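Local coordinates for protein mannonate dehydratase (Streptococcus suis, PDB 3BDK) that probably catalyses the dehydration of D-mannonate to 2-dehydro-3-deoxy-D-gluconate, using a ferrous or manganese ion, at residues I48-Y53 with L67-M72; E238-F243 with T273-K278; N267-M272 with G307-N312. All coordinates share one frame; numbering follows the deposited sequence.

In the fold
Starting from the N terminus, interaction 1 closes first: L67-M72 comes back onto I48-Y53, fastening helix 63-74 to strand 47-50 before the chain enters strand 79-84. Interaction 2 opens at E238-F243 and closes 30 residues on at T273-K278, joining helices 237-245 and 269-278. Before it closes, N267-M272 opens interaction 3, which ends at G307-N312, so these two cross. They share helix 269-278, its start in interaction 3 and its later part in interaction 2, with centres about 14 Å apart. Interaction 1 lies across the chain's centre from both, its own centre about 30 and 32 Å from theirs. It ties helix to strand in the TIM barrel; the others tie outer helices together.

Interaction 1 of 3, residues I48-Y53 with L67-M72; sequences IVTAVY and LELKKM
V52 and L69 mark the closest backbone approach, with V52 CA 7.9 Å from L69 CA. Around V52 the chain runs extended, following on from strand 47-50, while 67-72 is a fully helical part of helix 63-74. At that separation a single side chain fills the gap. L69 points toward the other segment, its CG anti to the carbonyl carbon (chi1 -59°), and its CD1 methyl makes all the close contacts. That methyl meets a carbonyl: L69 CD1 lies 3.4 Å from A51 O. The CB of A51 points away from the helix, so A51 takes part through its backbone. Beside it, V52 CA is 4.3 Å from L69 CD1, and the methyl is only loosely touched by T50, whose OG1 stands 4.4 Å from L69 CD1. The T50 hydroxyl is hydrogen-bonded to W27 O.

These are the first strand and the helix of the beta-alpha-beta unit 47-50, 63-74, 79-84 in the xylose isomerase-like TIM barrel. The strand hydrogen-bonds along its backbone to strand 79-84. The contact lies near the substrate site, the side chain of A51 being about 8 Å from the bound D-mannose. More of the helix packs on the same chain segment, with I48 against V73 and V52 against N65 and I66, while W61 in the connecting loop covers both A51 and V52.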
loop_
_atom_site.group_PDB
_atom_site.type_symbol
_atom_site.label_atom_id
_atom_site.label_comp_id
_atom_site.label_asym_id
_atom_site.label_seq_id
_atom_site.Cartn_x
_atom_site.Cartn_y
_atom_site.Cartn_z
ATOM N N ILE A 48 0.403 -13.845 10.929
ATOM C CA ILE A 48 0.664 -14.698 9.812
ATOM C C ILE A 48 -0.571 -15.615 9.696
ATOM O O ILE A 48 -1.404 -15.651 10.611
ATOM C CB ILE A 48 2.032 -15.421 9.973
ATOM C CG1 ILE A 48 2.655 -15.734 8.611
ATOM C CG2 ILE A 48 1.909 -16.672 10.819
ATOM C CD1 ILE A 48 4.169 -15.848 8.649
ATOM N N VAL A 49 -0.709 -16.305 8.566
ATOM C CA VAL A 49 -1.862 -17.144 8.265
ATOM C C VAL A 49 -1.346 -18.335 7.460
ATOM O O VAL A 49 -0.833 -18.178 6.352
ATOM C CB VAL A 49 -2.931 -16.374 7.446
ATOM C CG1 VAL A 49 -3.877 -17.332 6.738
ATOM C CG2 VAL A 49 -3.711 -15.421 8.323
ATOM N N THR A 50 -1.463 -19.529 8.021
ATOM C CA THR A 50 -0.882 -20.709 7.392
ATOM C C THR A 50 -1.598 -21.993 7.814
ATOM O O THR A 50 -2.538 -21.966 8.608
ATOM C CB THR A 50 0.640 -20.818 7.703
ATOM O OG1 THR A 50 1.208 -21.945 7.007
ATOM C CG2 THR A 50 0.878 -20.948 9.200
ATOM N N ALA A 51 -1.132 -23.108 7.267
ATOM C CA ALA A 51 -1.678 -24.409 7.566
ATOM C C ALA A 51 -0.550 -25.430 7.485
ATOM O O ALA A 51 0.567 -25.093 7.075
ATOM C CB ALA A 51 -2.779 -24.747 6.575
ATOM N N VAL A 52 -0.861 -26.667 7.874
ATOM C CA VAL A 52 0.059 -27.802 7.824
ATOM C C VAL A 52 -0.047 -28.488 6.454
ATOM O O VAL A 52 -1.141 -28.650 5.918
ATOM C CB VAL A 52 -0.243 -28.793 8.997
ATOM C CG1 VAL A 52 0.539 -30.081 8.861
ATOM C CG2 VAL A 52 0.069 -28.145 10.339
ATOM N N TYR A 53 1.081 -28.894 5.885
ATOM C CA TYR A 53 1.070 -29.390 4.508
ATOM C C TYR A 53 1.552 -30.827 4.257
ATOM O O TYR A 53 1.574 -31.290 3.113
ATOM C CB TYR A 53 1.783 -28.386 3.597
ATOM C CG TYR A 53 0.900 -27.195 3.288
ATOM C CD1 TYR A 53 -0.219 -27.337 2.453
ATOM C CD2 TYR A 53 1.158 -25.937 3.843
ATOM C CE1 TYR A 53 -1.054 -26.260 2.172
ATOM C CE2 TYR A 53 0.319 -24.841 3.566
ATOM C CZ TYR A 53 -0.781 -25.018 2.730
ATOM O OH TYR A 53 -1.621 -23.970 2.440
ATOM N N LEU A 67 2.975 -26.904 15.942
ATOM C CA LEU A 67 3.985 -26.290 16.793
ATOM C C LEU A 67 5.228 -25.927 15.983
ATOM O O LEU A 67 5.716 -24.800 16.082
ATOM C CB LEU A 67 4.371 -27.218 17.941
ATOM C CG LEU A 67 3.417 -27.343 19.128
ATOM C CD1 LEU A 67 3.844 -28.507 20.036
ATOM C CD2 LEU A 67 3.289 -26.032 19.919
ATOM N N GLU A 68 5.725 -26.867 15.175
ATOM C CA GLU A 68 6.963 -26.648 14.429
ATOM C C GLU A 68 6.871 -25.491 13.413
ATOM O O GLU A 68 7.899 -24.965 12.960
ATOM C CB GLU A 68 7.472 -27.943 13.778
ATOM C CG GLU A 68 7.114 -28.129 12.311
ATOM C CD GLU A 68 8.034 -29.112 11.599
ATOM O OE1 GLU A 68 8.313 -30.196 12.165
ATOM O OE2 GLU A 68 8.472 -28.808 10.464
ATOM N N LEU A 69 5.646 -25.100 13.063
ATOM C CA LEU A 69 5.424 -23.935 12.206
ATOM C C LEU A 69 5.197 -22.684 13.046
ATOM O O LEU A 69 5.573 -21.588 12.641
ATOM C CB LEU A 69 4.262 -24.167 11.226
ATOM C CG LEU A 69 4.343 -25.347 10.236
ATOM C CD1 LEU A 69 3.275 -25.206 9.150
ATOM C CD2 LEU A 69 5.742 -25.541 9.608
ATOM N N LYS A 70 4.598 -22.863 14.221
ATOM C CA LYS A 70 4.406 -21.775 15.174
ATOM C C LYS A 70 5.745 -21.301 15.736
ATOM O O LYS A 70 5.916 -20.117 16.047
ATOM C CB LYS A 70 3.512 -22.238 16.320
ATOM C CG LYS A 70 3.182 -21.155 17.324
ATOM C CD LYS A 70 2.981 -21.736 18.709
ATOM C CE LYS A 70 2.087 -20.850 19.562
ATOM N NZ LYS A 70 2.451 -19.399 19.492
ATOM N N LYS A 71 6.684 -22.239 15.879
ATOM C CA LYS A 71 8.022 -21.920 16.371
ATOM C C LYS A 71 8.815 -21.225 15.267
ATOM O O LYS A 71 9.577 -20.287 15.536
ATOM C CB LYS A 71 8.749 -23.179 16.864
ATOM C CG LYS A 71 9.877 -22.912 17.871
ATOM C CD LYS A 71 10.285 -24.200 18.603
ATOM C CE LYS A 71 11.729 -24.149 19.118
ATOM N NZ LYS A 71 12.760 -24.318 18.037
ATOM N N MET A 72 8.604 -21.669 14.027
ATOM C CA MET A 72 9.271 -21.083 12.870
ATOM C C MET A 72 8.851 -19.633 12.663
ATOM O O MET A 72 9.606 -18.844 12.099
ATOM C CB MET A 72 9.000 -21.908 11.612
ATOM C CG MET A 72 10.185 -21.958 10.652
ATOM S SD MET A 72 9.978 -23.045 9.217
ATOM C CE MET A 72 9.982 -24.667 9.990
#

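Interaction 2 of 3, residues E238-F243 with T273-K278; sequences EAVERF and TEYALK
Y275 reaches from helix 269-278 to V240 and E241 on helix 237-245, and its ring carries nearly all of the contact. CG of Y275 is anti to the backbone N (chi1 170°), which extends the ring across the gap between the helices. V240 comes in at the ring edge, near its plane, with V240 CG1 4.0 Å from Y275 CE2. The valine and the tyrosine run past one another in opposite senses. E241 meets the phenol end, crossing the tyrosine at about a right angle. The touching group is its CG methylene: E241 CG is 3.3 Å from Y275 OH, and the same E241 CG is 3.5 Å from Y275 CZ. The carboxylate beyond is turned 29° from the ring plane, and E241 OE1 stays 4.1 Å from Y275 OH.

A second shell holds both polar ends. Y275 OH hydrogen-bonds to R279 and E241 OE2 to Q237, both bonds being made four residues away along the same stretch of chain. Q237 and L244 also touch the tyrosine. Farther out, each helix has its other neighbour: A239 and F243 pack on helix 191-210, where R242 forms a salt bridge with E192 and a cation-pi contact with W195, while T273, E274 and L277 lie against L317 of helix 311-320. The segments lie on two outer helices of the TIM barrel, which follow strands 215-218 and 252-257.

Between these two segments there is no hydrogen bond; they meet by van der Waals contact. With the tyrosine hydroxyl bonded to R279 and E241 OE2 to Q237, the polar ends are used within their own stretches of chain, and it falls to the valine methyl and the glutamate methylene to make the contact with the ring.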
loop_
_atom_site.group_PDB
_atom_site.type_symbol
_atom_site.label_atom_id
_atom_site.label_comp_id
_atom_site.label_asym_id
_atom_site.label_seq_id
_atom_site.Cartn_x
_atom_site.Cartn_y
_atom_site.Cartn_z
ATOM N N GLU A 238 -28.760 -14.849 2.196
ATOM C CA GLU A 238 -29.577 -15.985 2.658
ATOM C C GLU A 238 -28.765 -17.087 3.282
ATOM O O GLU A 238 -29.061 -17.533 4.391
ATOM C CB GLU A 238 -30.336 -16.611 1.491
ATOM C CG GLU A 238 -31.810 -16.425 1.557
ATOM C CD GLU A 238 -32.193 -14.984 1.412
ATOM O OE1 GLU A 238 -32.156 -14.238 2.431
ATOM O OE2 GLU A 238 -32.529 -14.610 0.264
ATOM N N ALA A 239 -27.773 -17.552 2.527
ATOM C CA ALA A 239 -26.911 -18.625 2.955
ATOM C C ALA A 239 -26.329 -18.256 4.317
ATOM O O ALA A 239 -26.392 -19.042 5.259
ATOM C CB ALA A 239 -25.802 -18.874 1.914
ATOM N N VAL A 240 -25.792 -17.045 4.407
ATOM C CA VAL A 240 -25.253 -16.524 5.658
ATOM C C VAL A 240 -26.216 -16.718 6.846
ATOM O O VAL A 240 -25.866 -17.393 7.828
ATOM C CB VAL A 240 -24.800 -15.028 5.523
ATOM C CG1 VAL A 240 -24.524 -14.401 6.888
ATOM C CG2 VAL A 240 -23.570 -14.954 4.668
ATOM N N GLU A 241 -27.415 -16.142 6.751
ATOM C CA GLU A 241 -28.384 -16.268 7.838
ATOM C C GLU A 241 -28.558 -17.746 8.185
ATOM O O GLU A 241 -28.385 -18.147 9.341
ATOM C CB GLU A 241 -29.719 -15.604 7.484
ATOM C CG GLU A 241 -29.653 -14.104 7.383
ATOM C CD GLU A 241 -31.008 -13.464 7.229
ATOM O OE1 GLU A 241 -31.928 -13.865 7.986
ATOM O OE2 GLU A 241 -31.150 -12.548 6.365
ATOM N N ARG A 242 -28.835 -18.560 7.167
ATOM C CA ARG A 242 -29.002 -19.994 7.371
ATOM C C ARG A 242 -27.782 -20.644 8.034
ATOM O O ARG A 242 -27.941 -21.508 8.906
ATOM C CB ARG A 242 -29.315 -20.720 6.059
ATOM C CG ARG A 242 -30.218 -21.924 6.278
ATOM C CD ARG A 242 -29.668 -23.211 5.666
ATOM N NE ARG A 242 -30.398 -23.640 4.476
ATOM C CZ ARG A 242 -30.999 -24.820 4.342
ATOM N NH1 ARG A 242 -30.940 -25.721 5.318
ATOM N NH2 ARG A 242 -31.633 -25.111 3.217
ATOM N N PHE A 243 -26.576 -20.245 7.616
ATOM C CA PHE A 243 -25.371 -20.935 8.073
ATOM C C PHE A 243 -25.108 -20.615 9.529
ATOM O O PHE A 243 -24.792 -21.495 10.342
ATOM C CB PHE A 243 -24.139 -20.563 7.269
ATOM C CG PHE A 243 -22.879 -21.162 7.830
ATOM C CD1 PHE A 243 -22.495 -22.452 7.474
ATOM C CD2 PHE A 243 -22.101 -20.454 8.742
ATOM C CE1 PHE A 243 -21.349 -23.016 7.999
ATOM C CE2 PHE A 243 -20.968 -21.010 9.278
ATOM C CZ PHE A 243 -20.582 -22.294 8.908
ATOM N N THR A 273 -21.687 -7.516 4.933
ATOM C CA THR A 273 -20.685 -7.218 5.932
ATOM C C THR A 273 -21.371 -6.690 7.191
ATOM O O THR A 273 -21.220 -7.289 8.252
ATOM C CB THR A 273 -19.627 -6.287 5.337
ATOM O OG1 THR A 273 -18.900 -7.029 4.352
ATOM C CG2 THR A 273 -18.657 -5.770 6.392
ATOM N N GLU A 274 -22.164 -5.625 7.070
ATOM C CA GLU A 274 -22.862 -5.086 8.239
ATOM C C GLU A 274 -23.768 -6.117 8.938
ATOM O O GLU A 274 -23.590 -6.394 10.141
ATOM C CB GLU A 274 -23.630 -3.814 7.902
ATOM C CG GLU A 274 -24.277 -3.158 9.100
ATOM C CD GLU A 274 -24.530 -1.667 8.907
ATOM O OE1 GLU A 274 -24.890 -1.216 7.784
ATOM O OE2 GLU A 274 -24.358 -0.936 9.915
ATOM N N TYR A 275 -24.713 -6.708 8.203
ATOM C CA TYR A 275 -25.557 -7.744 8.791
ATOM C C TYR A 275 -24.766 -8.662 9.736
ATOM O O TYR A 275 -25.168 -8.863 10.883
ATOM C CB TYR A 275 -26.304 -8.598 7.736
ATOM C CG TYR A 275 -26.963 -9.786 8.389
ATOM C CD1 TYR A 275 -28.199 -9.658 9.042
ATOM C CD2 TYR A 275 -26.318 -11.015 8.428
ATOM C CE1 TYR A 275 -28.782 -10.737 9.698
ATOM C CE2 TYR A 275 -26.892 -12.115 9.079
ATOM C CZ TYR A 275 -28.124 -11.968 9.715
ATOM O OH TYR A 275 -28.673 -13.072 10.356
ATOM N N ALA A 276 -23.653 -9.210 9.243
ATOM C CA ALA A 276 -22.906 -10.246 9.939
ATOM C C ALA A 276 -22.158 -9.709 11.136
ATOM O O ALA A 276 -21.904 -10.439 12.099
ATOM C CB ALA A 276 -21.946 -10.906 8.993
ATOM N N LEU A 277 -21.790 -8.431 11.058
ATOM C CA LEU A 277 -21.170 -7.738 12.180
ATOM C C LEU A 277 -22.163 -7.568 13.331
ATOM O O LEU A 277 -21.827 -7.870 14.466
ATOM C CB LEU A 277 -20.586 -6.378 11.763
ATOM C CG LEU A 277 -19.328 -6.303 10.895
ATOM C CD1 LEU A 277 -19.166 -4.881 10.427
ATOM C CD2 LEU A 277 -18.069 -6.799 11.584
ATOM N N LYS A 278 -23.378 -7.094 13.035
ATOM C CA LYS A 278 -24.426 -6.943 14.058
ATOM C C LYS A 278 -24.692 -8.254 14.784
ATOM O O LYS A 278 -25.179 -8.256 15.901
ATOM C CB LYS A 278 -25.734 -6.457 13.453
ATOM C CG LYS A 278 -25.728 -5.022 12.991
ATOM C CD LYS A 278 -27.108 -4.582 12.488
ATOM C CE LYS A 278 -27.247 -3.057 12.562
ATOM N NZ LYS A 278 -28.523 -2.476 12.016
#

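Interaction 3 of 3, residues N267-M272 with G307-N312; sequences NDVLAM and GDIDMN
V269 and L270, in the first turn of helix 269-278, pack against I309 and D310, which lead into helix 311-320. Both helices belong to the outer layer of the TIM barrel, and the contact joins their N-terminal ends.

The apolar part is a meeting of two methyls, V269 CG2 and I309 CG2, 4.0 Å apart. The two side chains cross at about a right angle, and I309 CG2 gets there by standing anti to its own backbone N. V269 CG2 sits between its backbone N and its carbonyl carbon, the crowded position. A262, in helix 258-262, touches both residues. L270 starts off at an angle to the other segment, but its end turns in, so that L270 CD2 lies 3.9 Å from the backbone oxygen D310 O.

The backbone at D310 makes an inverse gamma turn, closed by a weak bond of 3.2 Å from M311 N to I309 O.

The 307-312 segment also reaches the second subunit: D308 OD1 forms a salt bridge with K379 of that chain, whose NZ also bonds to G307 O, and E362 of the same neighbouring subunit packs on D310 and N312.

Each helix begins with an aspartate N-cap. At D310 the capping is weak: D310 OD2 accepts weakly from the backbone N312 N at 3.1 Å and, again weakly, from A313 N. The D268 cap is firmer, with A271 N 2.8 Å from D268 OD1 and nearly straight at 167°, the amide meeting that oxygen from 57° above the carboxylate plane.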
loop_
_atom_site.group_PDB
_atom_site.type_symbol
_atom_site.label_atom_id
_atom_site.label_comp_id
_atom_site.label_asym_id
_atom_site.label_seq_id
_atom_site.Cartn_x
_atom_site.Cartn_y
_atom_site.Cartn_z
ATOM N N ASN A 267 -25.086 -9.701 -5.245
ATOM C CA ASN A 267 -24.698 -9.549 -3.844
ATOM C C ASN A 267 -24.309 -8.122 -3.465
ATOM O O ASN A 267 -23.683 -7.411 -4.266
ATOM C CB ASN A 267 -23.550 -10.502 -3.510
ATOM C CG ASN A 267 -24.016 -11.914 -3.334
ATOM O OD1 ASN A 267 -25.163 -12.150 -2.991
ATOM N ND2 ASN A 267 -23.132 -12.864 -3.556
ATOM N N ASP A 268 -24.675 -7.719 -2.247
ATOM C CA ASP A 268 -24.298 -6.424 -1.686
ATOM C C ASP A 268 -23.419 -6.701 -0.443
ATOM O O ASP A 268 -23.926 -6.868 0.690
ATOM C CB ASP A 268 -25.553 -5.592 -1.361
ATOM C CG ASP A 268 -25.241 -4.273 -0.616
ATOM O OD1 ASP A 268 -24.150 -4.087 -0.031
ATOM O OD2 ASP A 268 -26.124 -3.400 -0.596
ATOM N N VAL A 269 -22.103 -6.766 -0.679
ATOM C CA VAL A 269 -21.136 -7.043 0.359
ATOM C C VAL A 269 -21.182 -6.033 1.518
ATOM O O VAL A 269 -20.949 -6.411 2.684
ATOM C CB VAL A 269 -19.669 -7.210 -0.189
ATOM C CG1 VAL A 269 -19.596 -8.267 -1.303
ATOM C CG2 VAL A 269 -19.074 -5.886 -0.656
ATOM N N LEU A 270 -21.489 -4.767 1.217
ATOM C CA LEU A 270 -21.603 -3.760 2.272
ATOM C C LEU A 270 -22.705 -4.121 3.235
ATOM O O LEU A 270 -22.506 -4.053 4.445
ATOM C CB LEU A 270 -21.844 -2.354 1.730
ATOM C CG LEU A 270 -20.669 -1.680 1.023
ATOM C CD1 LEU A 270 -20.948 -0.212 0.866
ATOM C CD2 LEU A 270 -19.408 -1.898 1.792
ATOM N N ALA A 271 -23.862 -4.507 2.708
ATOM C CA ALA A 271 -24.962 -4.936 3.558
ATOM C C ALA A 271 -24.610 -6.262 4.223
ATOM O O ALA A 271 -24.876 -6.453 5.401
ATOM C CB ALA A 271 -26.241 -5.052 2.761
ATOM N N MET A 272 -23.991 -7.165 3.470
ATOM C CA MET A 272 -23.669 -8.481 3.987
ATOM C C MET A 272 -22.657 -8.401 5.132
ATOM O O MET A 272 -22.756 -9.107 6.156
ATOM C CB MET A 272 -23.122 -9.360 2.873
ATOM C CG MET A 272 -24.174 -10.201 2.192
ATOM S SD MET A 272 -23.365 -11.485 1.238
ATOM C CE MET A 272 -22.957 -10.537 -0.206
ATOM N N GLY A 307 -11.810 -1.742 -8.960
ATOM C CA GLY A 307 -12.822 -2.770 -8.996
ATOM C C GLY A 307 -14.218 -2.249 -8.669
ATOM O O GLY A 307 -14.526 -1.076 -8.882
ATOM N N ASP A 308 -15.051 -3.144 -8.138
ATOM C CA ASP A 308 -16.462 -2.905 -7.946
ATOM C C ASP A 308 -16.819 -2.773 -6.466
ATOM O O ASP A 308 -17.963 -2.499 -6.127
ATOM C CB ASP A 308 -17.270 -4.032 -8.613
ATOM C CG ASP A 308 -17.201 -3.991 -10.147
ATOM O OD1 ASP A 308 -16.376 -3.216 -10.711
ATOM O OD2 ASP A 308 -17.964 -4.736 -10.813
ATOM N N ILE A 309 -15.844 -2.941 -5.580
ATOM C CA ILE A 309 -16.107 -2.877 -4.149
ATOM C C ILE A 309 -15.598 -1.595 -3.519
ATOM O O ILE A 309 -14.486 -1.146 -3.788
ATOM C CB ILE A 309 -15.454 -4.056 -3.414
ATOM C CG1 ILE A 309 -15.905 -5.376 -4.024
ATOM C CG2 ILE A 309 -15.777 -4.024 -1.906
ATOM C CD1 ILE A 309 -14.909 -6.532 -3.766
ATOM N N ASP A 310 -16.416 -0.999 -2.669
ATOM C CA ASP A 310 -15.992 0.172 -1.926
ATOM C C ASP A 310 -15.364 -0.305 -0.629
ATOM O O ASP A 310 -16.043 -0.446 0.403
ATOM C CB ASP A 310 -17.170 1.094 -1.655
ATOM C CG ASP A 310 -16.752 2.424 -1.070
ATOM O OD1 ASP A 310 -17.597 3.346 -1.118
ATOM O OD2 ASP A 310 -15.602 2.562 -0.569
ATOM N N MET A 311 -14.057 -0.551 -0.714
ATOM C CA MET A 311 -13.223 -1.027 0.394
ATOM C C MET A 311 -13.252 -0.104 1.577
ATOM O O MET A 311 -13.023 -0.549 2.714
ATOM C CB MET A 311 -11.778 -1.203 -0.045
ATOM C CG MET A 311 -11.576 -2.414 -0.934
ATOM S SD MET A 311 -12.302 -3.976 -0.319
ATOM C CE MET A 311 -11.431 -5.122 -1.384
ATOM N N ASN A 312 -13.539 1.172 1.325
ATOM C CA ASN A 312 -13.522 2.146 2.405
ATOM C C ASN A 312 -14.731 1.914 3.291
ATOM O O ASN A 312 -14.583 1.750 4.503
ATOM C CB ASN A 312 -13.466 3.579 1.896
ATOM C CG ASN A 312 -13.536 4.594 3.020
ATOM O OD1 ASN A 312 -14.499 5.354 3.114
ATOM N ND2 ASN A 312 -12.528 4.607 3.879
#